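Local coordinates for diaminopimelate decarboxylase (Phaeodactylum tricornutum, PDB 7JPJ) that catalyses the pyridoxal 5'-phosphate-dependent decarboxylation of diaminopimelate in lysine biosynthesis and works as an obligate dimer, at the interface of chains A and B. Coordinates in Å, arbitrary orientation; residue numbers count along the deposited sequence, not the author numbering. Chains: chain A/B, Diaminopimelate decarboxylase.

Contact 1: the interface of chains A and B. Residues chain A 296, 313, 355, 407-408; chain B 82, 84, 105.
Loops of chain A holding A:Asp313, A:His355 and A:Phe407-A:Pro408, joined by A:Gln296 of strand 289-300, meet the start of helix 83-91 of chain B (B:Phe84), the B:Ser82 just before it, and the loop of B:Glu105. A hydrogen bond runs from A:His355 ND1, an imidazole nitrogen, to the carboxylate OE1 of B:Glu105 at 2.8 Å. It is nearly straight (163° at H); the oxygen lies in the imidazole plane and is met nearly along its own C-O axis. B:Glu105 reaches it with CG anti to the backbone N (chi1 173°) and an extended chain, running beside the histidine. A:Gln296 crosses the root of that chain at about a right angle, its amide NE2 3.5 Å from B:Glu105 CB. A:Asp313 CB lies 3.9 Å from B:Glu105 CD, the carboxylate carbon. A:Phe407 backs the pair: its CE2 sits over the centre of the A:His355 ring, which should limit turning of the imidazole, and its CZ touches B:Ser82 CB at 3.8 Å. CD1 of A:Phe407 meets CE2 of B:Phe84 at 3.6 Å, the two side chains crossing at about a right angle, and A:Pro408 CD rests over the B:Phe84 face, 3.6 Å from the ring centroid, as a CH-pi contact. An alanine in place of B:Phe84 would probably leave A:Pro408 CD without its aromatic face and open a gap beside A:Phe407. The patch joins the C-terminal beta domain of chain A to the pyridoxal-binding barrel of chain B, its centre about 8 Å from A:Cys357, the probable proton donor.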
loop_
_atom_site.group_PDB
_atom_site.type_symbol
_atom_site.label_atom_id
_atom_site.label_comp_id
_atom_site.label_asym_id
_atom_site.label_seq_id
_atom_site.Cartn_x
_atom_site.Cartn_y
_atom_site.Cartn_z
ATOM N N GLN A 296 -1.124 -22.450 0.456
ATOM C CA GLN A 296 -1.084 -23.038 -0.876
ATOM C C GLN A 296 0.257 -23.674 -1.214
ATOM O O GLN A 296 0.346 -24.387 -2.220
ATOM C CB GLN A 296 -1.429 -21.981 -1.932
ATOM C CG GLN A 296 -0.619 -20.701 -1.824
ATOM C CD GLN A 296 0.412 -20.562 -2.928
ATOM O OE1 GLN A 296 0.562 -21.445 -3.773
ATOM N NE2 GLN A 296 1.136 -19.449 -2.921
ATOM N N ASP A 313 -2.180 -17.702 -0.182
ATOM C CA ASP A 313 -2.802 -17.122 -1.366
ATOM C C ASP A 313 -3.238 -15.681 -1.125
ATOM O O ASP A 313 -4.193 -15.203 -1.746
ATOM C CB ASP A 313 -3.981 -17.978 -1.838
ATOM C CG ASP A 313 -5.095 -18.086 -0.805
ATOM O OD1 ASP A 313 -4.913 -17.632 0.345
ATOM O OD2 ASP A 313 -6.160 -18.642 -1.151
ATOM N N HIS A 355 1.691 -14.122 -1.440
ATOM C CA HIS A 355 1.664 -14.644 -2.800
ATOM C C HIS A 355 2.203 -13.668 -3.840
ATOM O O HIS A 355 2.311 -14.044 -5.012
ATOM C CB HIS A 355 0.235 -15.062 -3.175
ATOM C CG HIS A 355 -0.759 -13.940 -3.142
ATOM N ND1 HIS A 355 -2.056 -14.084 -3.589
ATOM C CD2 HIS A 355 -0.652 -12.660 -2.712
ATOM C CE1 HIS A 355 -2.702 -12.942 -3.438
ATOM N NE2 HIS A 355 -1.873 -12.061 -2.909
ATOM N N PHE A 407 -3.949 -9.360 -8.600
ATOM C CA PHE A 407 -4.807 -10.190 -7.767
ATOM C C PHE A 407 -6.115 -9.455 -7.475
ATOM O O PHE A 407 -6.105 -8.254 -7.186
ATOM C CB PHE A 407 -4.104 -10.556 -6.457
ATOM C CG PHE A 407 -3.124 -11.689 -6.587
ATOM C CD1 PHE A 407 -3.552 -12.958 -6.947
ATOM C CD2 PHE A 407 -1.773 -11.486 -6.350
ATOM C CE1 PHE A 407 -2.651 -14.002 -7.068
ATOM C CE2 PHE A 407 -0.868 -12.525 -6.469
ATOM C CZ PHE A 407 -1.308 -13.784 -6.829
ATOM N N PRO A 408 -7.254 -10.138 -7.548
ATOM C CA PRO A 408 -8.530 -9.461 -7.299
ATOM C C PRO A 408 -8.675 -9.053 -5.844
ATOM O O PRO A 408 -8.083 -9.653 -4.942
ATOM C CB PRO A 408 -9.573 -10.515 -7.683
ATOM C CG PRO A 408 -8.868 -11.814 -7.519
ATOM C CD PRO A 408 -7.439 -11.555 -7.903
ATOM N N SER B 82 1.351 -14.000 -12.002
ATOM C CA SER B 82 0.142 -14.642 -11.500
ATOM C C SER B 82 -0.702 -15.053 -12.695
ATOM O O SER B 82 -0.555 -14.509 -13.792
ATOM C CB SER B 82 -0.661 -13.723 -10.569
ATOM O OG SER B 82 -1.369 -12.743 -11.304
ATOM N N PHE B 84 -3.657 -14.318 -13.114
ATOM C CA PHE B 84 -4.443 -13.153 -13.500
ATOM C C PHE B 84 -3.669 -12.256 -14.455
ATOM O O PHE B 84 -4.244 -11.710 -15.403
ATOM C CB PHE B 84 -4.865 -12.381 -12.252
ATOM C CG PHE B 84 -5.639 -13.208 -11.268
ATOM C CD1 PHE B 84 -7.010 -13.362 -11.401
ATOM C CD2 PHE B 84 -4.995 -13.844 -10.219
ATOM C CE1 PHE B 84 -7.723 -14.124 -10.502
ATOM C CE2 PHE B 84 -5.705 -14.610 -9.316
ATOM C CZ PHE B 84 -7.069 -14.751 -9.460
ATOM N N GLU B 105 2.031 -18.257 -6.368
ATOM C CA GLU B 105 0.751 -18.944 -6.233
ATOM C C GLU B 105 0.360 -19.517 -7.590
ATOM O O GLU B 105 -0.066 -18.780 -8.485
ATOM C CB GLU B 105 -0.318 -17.994 -5.702
ATOM C CG GLU B 105 -1.718 -18.584 -5.684
ATOM C CD GLU B 105 -2.793 -17.532 -5.506
ATOM O OE1 GLU B 105 -2.656 -16.680 -4.602
ATOM O OE2 GLU B 105 -3.774 -17.553 -6.279
#

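Contact 2: the interface of chains A and B. Residues chain A 427-428, 432, 435; chain B 432, 435-436.
In this fold-type III pyridoxal phosphate decarboxylase, the short C-terminal helix 430-433 and the turn after it pair with their copies in the other subunit close to the dimer two-fold. A:Gln432 and B:Asn436 reach toward each other tip to tip, amide against amide. The amide nitrogen NE2 of A:Gln432 donates to the carbonyl oxygen OD1 of B:Asn436 at 2.9 Å, with 164° at the hydrogen. The acceptor lies near the plane of the glutamine amide, whereas the donor is tilted from the plane of the asparagine carbonyl. In return B:Asn436 ND2 points to A:Gln432 OE1, but at 3.3 Å this second bond is weak; the amide planes are turned 58° apart, so the pair is twisted rather than flat. A:Gln432 arrives with CG anti to its carbonyl carbon (chi1 -79°) and the chain extended beyond, which carries the amide off the helix and across to the partner. A:Gln428 borders the same asparagine, its CA 3.6 Å from B:Asn436 ND2, and its extended side chain passes at about a right angle. Beside this pair A:Glu435 and B:Glu435 face each other end to end, their OE2 atoms 2.7 Å apart. Two charged carboxylates would repel at that separation; a proton shared between them could make it a hydrogen bond, but at this resolution the exact spacing is doubtful. B:Gln432 flanks the acids, its amide NE2 3.5 Å from A:Glu435 OE2, where it might ease the negative charge without a clear hydrogen bond.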
loop_
_atom_site.group_PDB
_atom_site.type_symbol
_atom_site.label_atom_id
_atom_site.label_comp_id
_atom_site.label_asym_id
_atom_site.label_seq_id
_atom_site.Cartn_x
_atom_site.Cartn_y
_atom_site.Cartn_z
ATOM N N ARG A 427 -16.282 -11.052 -4.346
ATOM C CA ARG A 427 -14.932 -10.976 -4.878
ATOM C C ARG A 427 -14.920 -10.198 -6.186
ATOM O O ARG A 427 -15.842 -10.302 -7.001
ATOM C CB ARG A 427 -14.366 -12.380 -5.095
ATOM C CG ARG A 427 -12.914 -12.409 -5.559
ATOM C CD ARG A 427 -12.420 -13.838 -5.757
ATOM N NE ARG A 427 -12.819 -14.713 -4.657
ATOM C CZ ARG A 427 -12.142 -14.839 -3.519
ATOM N NH1 ARG A 427 -11.025 -14.152 -3.325
ATOM N NH2 ARG A 427 -12.584 -15.656 -2.575
ATOM N N GLN A 428 -13.873 -9.404 -6.375
ATOM C CA GLN A 428 -13.715 -8.646 -7.608
ATOM C C GLN A 428 -13.328 -9.575 -8.754
ATOM O O GLN A 428 -12.611 -10.562 -8.561
ATOM C CB GLN A 428 -12.656 -7.562 -7.411
ATOM C CG GLN A 428 -12.587 -6.517 -8.499
ATOM C CD GLN A 428 -11.482 -5.518 -8.239
ATOM O OE1 GLN A 428 -10.461 -5.853 -7.644
ATOM N NE2 GLN A 428 -11.685 -4.279 -8.672
ATOM N N GLN A 432 -12.793 -6.369 -13.913
ATOM C CA GLN A 432 -13.063 -5.150 -13.154
ATOM C C GLN A 432 -11.793 -4.393 -12.787
ATOM O O GLN A 432 -11.860 -3.190 -12.515
ATOM C CB GLN A 432 -13.835 -5.474 -11.876
ATOM C CG GLN A 432 -15.319 -5.695 -12.070
ATOM C CD GLN A 432 -15.978 -6.231 -10.817
ATOM O OE1 GLN A 432 -15.509 -7.203 -10.226
ATOM N NE2 GLN A 432 -17.064 -5.589 -10.396
ATOM N N GLU A 435 -11.180 -2.164 -15.885
ATOM C CA GLU A 435 -12.420 -1.776 -16.546
ATOM C C GLU A 435 -12.467 -0.300 -16.928
ATOM O O GLU A 435 -13.366 0.100 -17.674
ATOM C CB GLU A 435 -13.616 -2.111 -15.650
ATOM C CG GLU A 435 -13.777 -1.175 -14.464
ATOM C CD GLU A 435 -14.893 -1.596 -13.527
ATOM O OE1 GLU A 435 -15.760 -2.395 -13.945
ATOM O OE2 GLU A 435 -14.900 -1.123 -12.371
ATOM N N GLN B 432 -17.765 3.241 -8.136
ATOM C CA GLN B 432 -17.045 2.024 -8.488
ATOM C C GLN B 432 -16.191 1.495 -7.344
ATOM O O GLN B 432 -15.852 0.308 -7.339
ATOM C CB GLN B 432 -16.161 2.266 -9.709
ATOM C CG GLN B 432 -16.907 2.371 -11.016
ATOM C CD GLN B 432 -16.012 2.858 -12.134
ATOM O OE1 GLN B 432 -15.404 3.926 -12.034
ATOM N NE2 GLN B 432 -15.910 2.070 -13.202
ATOM N N GLU B 435 -18.729 -0.848 -5.755
ATOM C CA GLU B 435 -19.737 -1.459 -6.613
ATOM C C GLU B 435 -19.938 -2.942 -6.330
ATOM O O GLU B 435 -20.937 -3.508 -6.786
ATOM C CB GLU B 435 -19.361 -1.267 -8.082
ATOM C CG GLU B 435 -18.056 -1.936 -8.475
ATOM C CD GLU B 435 -17.608 -1.577 -9.881
ATOM O OE1 GLU B 435 -18.436 -1.057 -10.658
ATOM O OE2 GLU B 435 -16.424 -1.809 -10.206
ATOM N N ASN B 436 -19.030 -3.580 -5.594
ATOM C CA ASN B 436 -19.110 -5.005 -5.314
ATOM C C ASN B 436 -19.623 -5.307 -3.914
ATOM O O ASN B 436 -19.602 -6.468 -3.496
ATOM C CB ASN B 436 -17.741 -5.657 -5.513
ATOM C CG ASN B 436 -17.409 -5.874 -6.969
ATOM O OD1 ASN B 436 -18.302 -5.983 -7.811
ATOM N ND2 ASN B 436 -16.119 -5.934 -7.281
#

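Contact 1 and contact 2 are centred about 17 Å apart on the same two-fold symmetric interface and share no residue. Contact 1 lies off the axis and brings the beta domain of one subunit to the barrel of the other, near A:Cys357; contact 2 gathers like C-terminal segments near the axis, the centre of contact 2 being about 22 Å from A:Cys357. Since the enzyme is an obligate dimer, the first presumably helps shape an active site that needs both subunits, whereas the second would mainly tie the subunits together. Symmetry gives contact 1 a twin with the chains exchanged, so any such support would be repeated at both active sites.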